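Local coordinates for protein lipolytic enzyme, G-D-S-L family (Bacteroides thetaiotaomicron, PDB 7BR2) that acts as a serine esterase of the SGNH/GDSL hydrolase family and metabolises the drug diltiazem in a gut bacterium, at residues A[11-16]-A[221-226]; A[92-97]-A[153-158]. All coordinates share one frame; numbering follows the deposited sequence.

Contact 1: A[11-16]-A[221-226]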
loop_
_atom_site.group_PDB
_atom_site.type_symbol
_atom_site.label_atom_id
_atom_site.label_comp_id
_atom_site.label_asym_id
_atom_site.label_seq_id
_atom_site.Cartn_x
_atom_site.Cartn_y
_atom_site.Cartn_z
ATOM N N GLN A 11 -4.862 8.247 -14.606
ATOM C CA GLN A 11 -4.448 6.858 -14.787
ATOM C C GLN A 11 -3.265 6.739 -15.743
ATOM O O GLN A 11 -3.373 7.056 -16.934
ATOM C CB GLN A 11 -5.620 6.021 -15.306
ATOM C CG GLN A 11 -5.226 4.585 -15.706
ATOM C CD GLN A 11 -6.416 3.704 -16.078
ATOM O OE1 GLN A 11 -7.542 3.942 -15.643
ATOM N NE2 GLN A 11 -6.168 2.682 -16.892
ATOM N N THR A 12 -2.143 6.245 -15.218
ATOM C CA THR A 12 -0.977 5.903 -16.012
ATOM C C THR A 12 -0.620 4.426 -15.889
ATOM O O THR A 12 0.315 3.965 -16.557
ATOM C CB THR A 12 0.227 6.760 -15.595
ATOM O OG1 THR A 12 0.565 6.482 -14.229
ATOM C CG2 THR A 12 -0.103 8.249 -15.732
ATOM N N VAL A 13 -1.343 3.672 -15.058
ATOM C CA VAL A 13 -1.070 2.262 -14.787
ATOM C C VAL A 13 -2.389 1.504 -14.853
ATOM O O VAL A 13 -3.358 1.881 -14.186
ATOM C CB VAL A 13 -0.391 2.074 -13.413
ATOM C CG1 VAL A 13 -0.236 0.584 -13.073
ATOM C CG2 VAL A 13 0.963 2.759 -13.399
ATOM N N LYS A 14 -2.443 0.451 -15.662
ATOM C CA LYS A 14 -3.695 -0.286 -15.757
ATOM C C LYS A 14 -4.013 -0.958 -14.426
ATOM O O LYS A 14 -3.101 -1.416 -13.730
ATOM C CB LYS A 14 -3.660 -1.355 -16.847
ATOM C CG LYS A 14 -4.130 -0.902 -18.206
ATOM C CD LYS A 14 -3.953 -2.043 -19.196
ATOM C CE LYS A 14 -2.502 -2.289 -19.573
ATOM N NZ LYS A 14 -2.395 -3.364 -20.607
ATOM N N PRO A 15 -5.288 -1.018 -14.039
ATOM C CA PRO A 15 -5.649 -1.711 -12.798
ATOM C C PRO A 15 -5.333 -3.197 -12.879
ATOM O O PRO A 15 -5.227 -3.782 -13.958
ATOM C CB PRO A 15 -7.165 -1.489 -12.688
ATOM C CG PRO A 15 -7.606 -1.048 -14.064
ATOM C CD PRO A 15 -6.445 -0.352 -14.668
ATOM N N PHE A 16 -5.170 -3.814 -11.713
ATOM C CA PHE A 16 -5.046 -5.265 -11.672
ATOM C C PHE A 16 -6.413 -5.902 -11.944
ATOM O O PHE A 16 -7.463 -5.327 -11.630
ATOM C CB PHE A 16 -4.500 -5.714 -10.305
ATOM C CG PHE A 16 -3.201 -5.036 -9.901
ATOM C CD1 PHE A 16 -2.188 -4.845 -10.819
ATOM C CD2 PHE A 16 -3.006 -4.588 -8.596
ATOM C CE1 PHE A 16 -0.992 -4.224 -10.449
ATOM C CE2 PHE A 16 -1.806 -3.965 -8.216
ATOM C CZ PHE A 16 -0.802 -3.781 -9.150
ATOM N N LEU A 221 -3.064 3.846 -6.323
ATOM C CA LEU A 221 -4.449 3.600 -6.703
ATOM C C LEU A 221 -4.977 4.711 -7.604
ATOM O O LEU A 221 -5.756 4.453 -8.528
ATOM C CB LEU A 221 -5.315 3.475 -5.451
ATOM C CG LEU A 221 -4.970 2.244 -4.615
ATOM C CD1 LEU A 221 -5.657 2.308 -3.268
ATOM C CD2 LEU A 221 -5.343 0.982 -5.385
ATOM N N LYS A 222 -4.547 5.951 -7.366
ATOM C CA LYS A 222 -4.950 7.043 -8.250
ATOM C C LYS A 222 -4.330 6.866 -9.632
ATOM O O LYS A 222 -4.991 7.098 -10.652
ATOM C CB LYS A 222 -4.603 8.402 -7.618
ATOM C CG LYS A 222 -4.810 9.634 -8.524
ATOM C CD LYS A 222 -4.933 10.948 -7.716
ATOM C CE LYS A 222 -3.630 11.712 -7.807
ATOM N NZ LYS A 222 -3.628 12.990 -7.062
ATOM N N ALA A 223 -3.085 6.403 -9.688
ATOM C CA ALA A 223 -2.468 6.079 -10.969
ATOM C C ALA A 223 -3.168 4.924 -11.672
ATOM O O ALA A 223 -3.022 4.772 -12.889
ATOM C CB ALA A 223 -0.985 5.754 -10.776
ATOM N N GLN A 224 -3.909 4.098 -10.945
ATOM C CA GLN A 224 -4.705 3.049 -11.571
ATOM C C GLN A 224 -6.134 3.501 -11.874
ATOM O O GLN A 224 -6.974 2.672 -12.252
ATOM C CB GLN A 224 -4.710 1.790 -10.696
ATOM C CG GLN A 224 -3.335 1.125 -10.567
ATOM C CD GLN A 224 -3.410 -0.274 -9.954
ATOM O OE1 GLN A 224 -3.985 -0.456 -8.881
ATOM N NE2 GLN A 224 -2.806 -1.257 -10.618
ATOM N N GLY A 225 -6.428 4.792 -11.714
ATOM C CA GLY A 225 -7.707 5.316 -12.151
ATOM C C GLY A 225 -8.855 5.157 -11.179
ATOM O O GLY A 225 -10.010 5.141 -11.615
ATOM N N PHE A 226 -8.575 5.006 -9.880
ATOM C CA PHE A 226 -9.618 4.832 -8.876
ATOM C C PHE A 226 -9.976 6.118 -8.137
ATOM O O PHE A 226 -10.921 6.108 -7.338
ATOM C CB PHE A 226 -9.184 3.778 -7.847
ATOM C CG PHE A 226 -8.904 2.426 -8.447
ATOM C CD1 PHE A 226 -9.792 1.852 -9.349
ATOM C CD2 PHE A 226 -7.739 1.745 -8.130
ATOM C CE1 PHE A 226 -9.530 0.614 -9.914
ATOM C CE2 PHE A 226 -7.465 0.509 -8.690
ATOM C CZ PHE A 226 -8.357 -0.059 -9.585
HETATM O O HOH W 1 -9.387 2.442 -13.580
#

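Contact 2: A[92-97]-A[153-158]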
loop_
_atom_site.group_PDB
_atom_site.type_symbol
_atom_site.label_atom_id
_atom_site.label_comp_id
_atom_site.label_asym_id
_atom_site.label_seq_id
_atom_site.Cartn_x
_atom_site.Cartn_y
_atom_site.Cartn_z
ATOM N N SER A 92 21.433 6.236 -4.393
ATOM C CA SER A 92 21.840 7.636 -4.389
ATOM C C SER A 92 22.967 7.924 -3.404
ATOM O O SER A 92 23.715 8.887 -3.606
ATOM C CB SER A 92 20.648 8.527 -4.062
ATOM O OG SER A 92 19.926 7.997 -2.966
ATOM N N GLY A 93 23.126 7.118 -2.362
ATOM C CA GLY A 93 24.138 7.376 -1.357
ATOM C C GLY A 93 23.672 8.343 -0.281
ATOM O O GLY A 93 22.575 8.907 -0.326
ATOM N N TYR A 94 24.527 8.531 0.725
ATOM C CA TYR A 94 24.070 9.265 1.901
ATOM C C TYR A 94 25.042 10.337 2.403
ATOM O O TYR A 94 24.913 11.517 2.053
ATOM C CB TYR A 94 23.766 8.267 3.020
ATOM C CG TYR A 94 22.627 7.313 2.714
ATOM C CD1 TYR A 94 21.315 7.658 3.022
ATOM C CD2 TYR A 94 22.859 6.065 2.130
ATOM C CE1 TYR A 94 20.266 6.800 2.762
ATOM C CE2 TYR A 94 21.804 5.188 1.862
ATOM C CZ TYR A 94 20.511 5.571 2.185
ATOM O OH TYR A 94 19.450 4.741 1.931
ATOM N N TYR A 95 26.022 9.938 3.219
ATOM C CA TYR A 95 26.795 10.912 3.995
ATOM C C TYR A 95 27.669 11.796 3.105
ATOM O O TYR A 95 27.857 12.984 3.397
ATOM C CB TYR A 95 27.638 10.190 5.048
ATOM C CG TYR A 95 26.834 9.666 6.220
ATOM C CD1 TYR A 95 26.270 8.393 6.191
ATOM C CD2 TYR A 95 26.639 10.443 7.357
ATOM C CE1 TYR A 95 25.534 7.903 7.266
ATOM C CE2 TYR A 95 25.905 9.963 8.439
ATOM C CZ TYR A 95 25.355 8.692 8.389
ATOM O OH TYR A 95 24.620 8.210 9.458
ATOM N N GLU A 96 28.216 11.240 2.020
ATOM C CA GLU A 96 29.130 11.993 1.168
ATOM C C GLU A 96 28.500 13.223 0.527
ATOM O O GLU A 96 29.238 14.054 -0.016
ATOM C CB GLU A 96 29.686 11.109 0.053
ATOM C CG GLU A 96 30.665 10.028 0.475
ATOM C CD GLU A 96 29.985 8.754 0.951
ATOM O OE1 GLU A 96 28.813 8.816 1.390
ATOM O OE2 GLU A 96 30.619 7.681 0.835
ATOM N N TYR A 97 27.172 13.371 0.558
ATOM C CA TYR A 97 26.581 14.583 -0.000
ATOM C C TYR A 97 26.938 15.808 0.821
ATOM O O TYR A 97 26.866 16.926 0.302
ATOM C CB TYR A 97 25.057 14.465 -0.105
ATOM C CG TYR A 97 24.609 13.670 -1.299
ATOM C CD1 TYR A 97 24.699 14.203 -2.584
ATOM C CD2 TYR A 97 24.116 12.375 -1.157
ATOM C CE1 TYR A 97 24.305 13.476 -3.695
ATOM C CE2 TYR A 97 23.719 11.636 -2.265
ATOM C CZ TYR A 97 23.819 12.191 -3.534
ATOM O OH TYR A 97 23.435 11.472 -4.645
ATOM N N LYS A 153 22.362 16.786 1.808
ATOM C CA LYS A 153 21.934 17.860 0.919
ATOM C C LYS A 153 21.907 17.406 -0.534
ATOM O O LYS A 153 22.887 16.858 -1.051
ATOM C CB LYS A 153 22.855 19.078 1.082
ATOM C CG LYS A 153 22.647 19.835 2.383
ATOM C CD LYS A 153 23.499 21.097 2.496
ATOM C CE LYS A 153 24.808 20.893 3.242
ATOM N NZ LYS A 153 25.893 20.337 2.410
ATOM N N LYS A 154 20.774 17.656 -1.187
ATOM C CA LYS A 154 20.551 17.402 -2.607
ATOM C C LYS A 154 20.519 15.914 -2.972
ATOM O O LYS A 154 20.597 15.560 -4.156
ATOM C CB LYS A 154 21.560 18.166 -3.467
ATOM C CG LYS A 154 21.385 19.679 -3.331
ATOM C CD LYS A 154 20.007 20.013 -3.898
ATOM C CE LYS A 154 19.657 21.485 -3.888
ATOM N NZ LYS A 154 18.271 21.687 -4.399
ATOM N N LYS A 155 20.344 15.043 -1.977
ATOM C CA LYS A 155 20.259 13.610 -2.234
ATOM C C LYS A 155 19.021 13.272 -3.068
ATOM O O LYS A 155 19.083 12.451 -4.007
ATOM C CB LYS A 155 20.287 12.872 -0.889
ATOM C CG LYS A 155 19.688 11.485 -0.859
ATOM C CD LYS A 155 19.889 10.834 0.504
ATOM C CE LYS A 155 19.220 9.462 0.588
ATOM N NZ LYS A 155 19.829 8.460 -0.321
ATOM N N ASN A 156 17.900 13.937 -2.792
ATOM C CA ASN A 156 16.709 13.656 -3.576
ATOM C C ASN A 156 16.851 14.082 -5.032
ATOM O O ASN A 156 16.093 13.594 -5.875
ATOM C CB ASN A 156 15.475 14.322 -2.984
ATOM C CG ASN A 156 14.207 13.688 -3.483
ATOM O OD1 ASN A 156 14.043 12.477 -3.377
ATOM N ND2 ASN A 156 13.329 14.481 -4.084
ATOM N N GLU A 157 17.810 14.952 -5.361
ATOM C CA GLU A 157 18.007 15.313 -6.765
ATOM C C GLU A 157 18.641 14.168 -7.548
ATOM O O GLU A 157 18.265 13.909 -8.699
ATOM C CB GLU A 157 18.851 16.584 -6.870
ATOM C CG GLU A 157 18.314 17.753 -6.027
ATOM C CD GLU A 157 16.824 18.036 -6.240
ATOM O OE1 GLU A 157 16.372 18.050 -7.403
ATOM O OE2 GLU A 157 16.104 18.244 -5.234
ATOM N N THR A 158 19.604 13.465 -6.943
ATOM C CA THR A 158 20.118 12.247 -7.561
ATOM C C THR A 158 19.013 11.197 -7.680
ATOM O O THR A 158 18.895 10.511 -8.710
ATOM C CB THR A 158 21.299 11.715 -6.749
ATOM O OG1 THR A 158 22.342 12.697 -6.721
ATOM C CG2 THR A 158 21.854 10.414 -7.337
#

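Contact 1: A[11-16]-A[221-226]
Two phenyl rings flank Gln224: NE2 of its carboxamide sits over the centre of one Phe16 face, 3.5 Å from Phe16 CE1, and the backbone Gln224 O lies over the centre of one Phe226 face. The amide plane stands at 73° to the Phe16 ring. Pro15 CB meets Phe226 CZ at 3.6 Å. Helix 210-223 stops here in a Schellman motif: Phe226 N bonds to Leu221 O and Gly225 N to Lys222 O, with Gly225 at positive phi. The peptide leading toward strand 21-26 of the SGNH hydrolase core runs over this helix end. Gln224 reaches it with an extended chain beyond CG; NE2 gives a weak hydrogen bond to Lys14 O (3.1 Å), and OE1 bonds to Tyr43 OH of helix 35-46. A water lies within hydrogen-bonding distance of Gln11 OE1 and Gln224 O and links the segments. Val13 O receives a CA-H...O contact from Gln224 CA at 3.2 Å. Ala223 O, near the helix terminus, takes two backbone donors: Thr12 N at 2.9 Å, in the carbonyl plane on a lone pair, and Val13 N at 3.0 Å, 33° above that plane.

Contact 2: A[92-97]-A[153-158]
The loop that follows strand 82-85, just past a Gly-X-Asn-Asp sequence beginning at Gly88, meets the first turn of helix 155-173. Lys155 and Tyr97 carry the joint. Lys155 CG is anti to the backbone N and the chain runs straight until chi4 (66°), which brings NZ into the loop. There the ammonium donates to Ser92 OG at 2.7 Å and to Gly93 O at 2.8 Å, the latter from above the carbonyl plane rather than along a lone pair. Met89 O is a further acceptor, so three oxygens grip the buried charge. NZ also stands over one face of Tyr94, 3.8 Å from the ring centroid and 24° off the normal, a cation-pi contact displaced toward the rim at CE1. Ser92 OG holds its place through a second bond, to Gly88 O, and Tyr94 OH bonds to Asn90 OD1.

In SGNH hydrolases the asparagine of this Gly-X-Asn-Asp block helps form the oxyanion hole, so Asn90 probably does so here, and the lysine ties down the chain on both sides of it.

Tyr97 fills the other half of the contact. Lys155 CA lies over the centre of one ring face in a CH-pi contact, 4.0 Å from the centroid, with Lys155 CB beside it, while Gly93 O lies in plane at the ring edge and Phe105 meets the ring edge-to-face. Tyr97 CB comes within 3.4 Å of Lys153 O. At its tip Tyr97 OH donates to Ser92 O at 2.8 Å, on an in-plane lone pair of that carbonyl, and Thr158 OG1 approaches the same hydroxyl near the ring plane at 2.6 Å. Thr158 CG2 lies 3.3 Å from Tyr97 OH and reaches on to Ser92 CB.

In the fold
Contact 2 is nested in the chain between the two segments of contact 1, yet the two do not touch: their centres are 30 Å apart and their nearest atoms about 17 Å. Both bear on the same parallel sheet. The 11-16 segment leads into strand 21-26 and contact 1 abuts strand 176-179 at one edge of the sheet, whereas contact 2 joins the loop after strand 82-85 to the helix preceding strand 176-179. Ser28, His207 and Asp204 are probably the catalytic triad, their charge-relay geometry being that expected of an SGNH hydrolase. Contact 2 is the one close to it: Tyr94 touches Ile206 and lies near the triad residues without touching them.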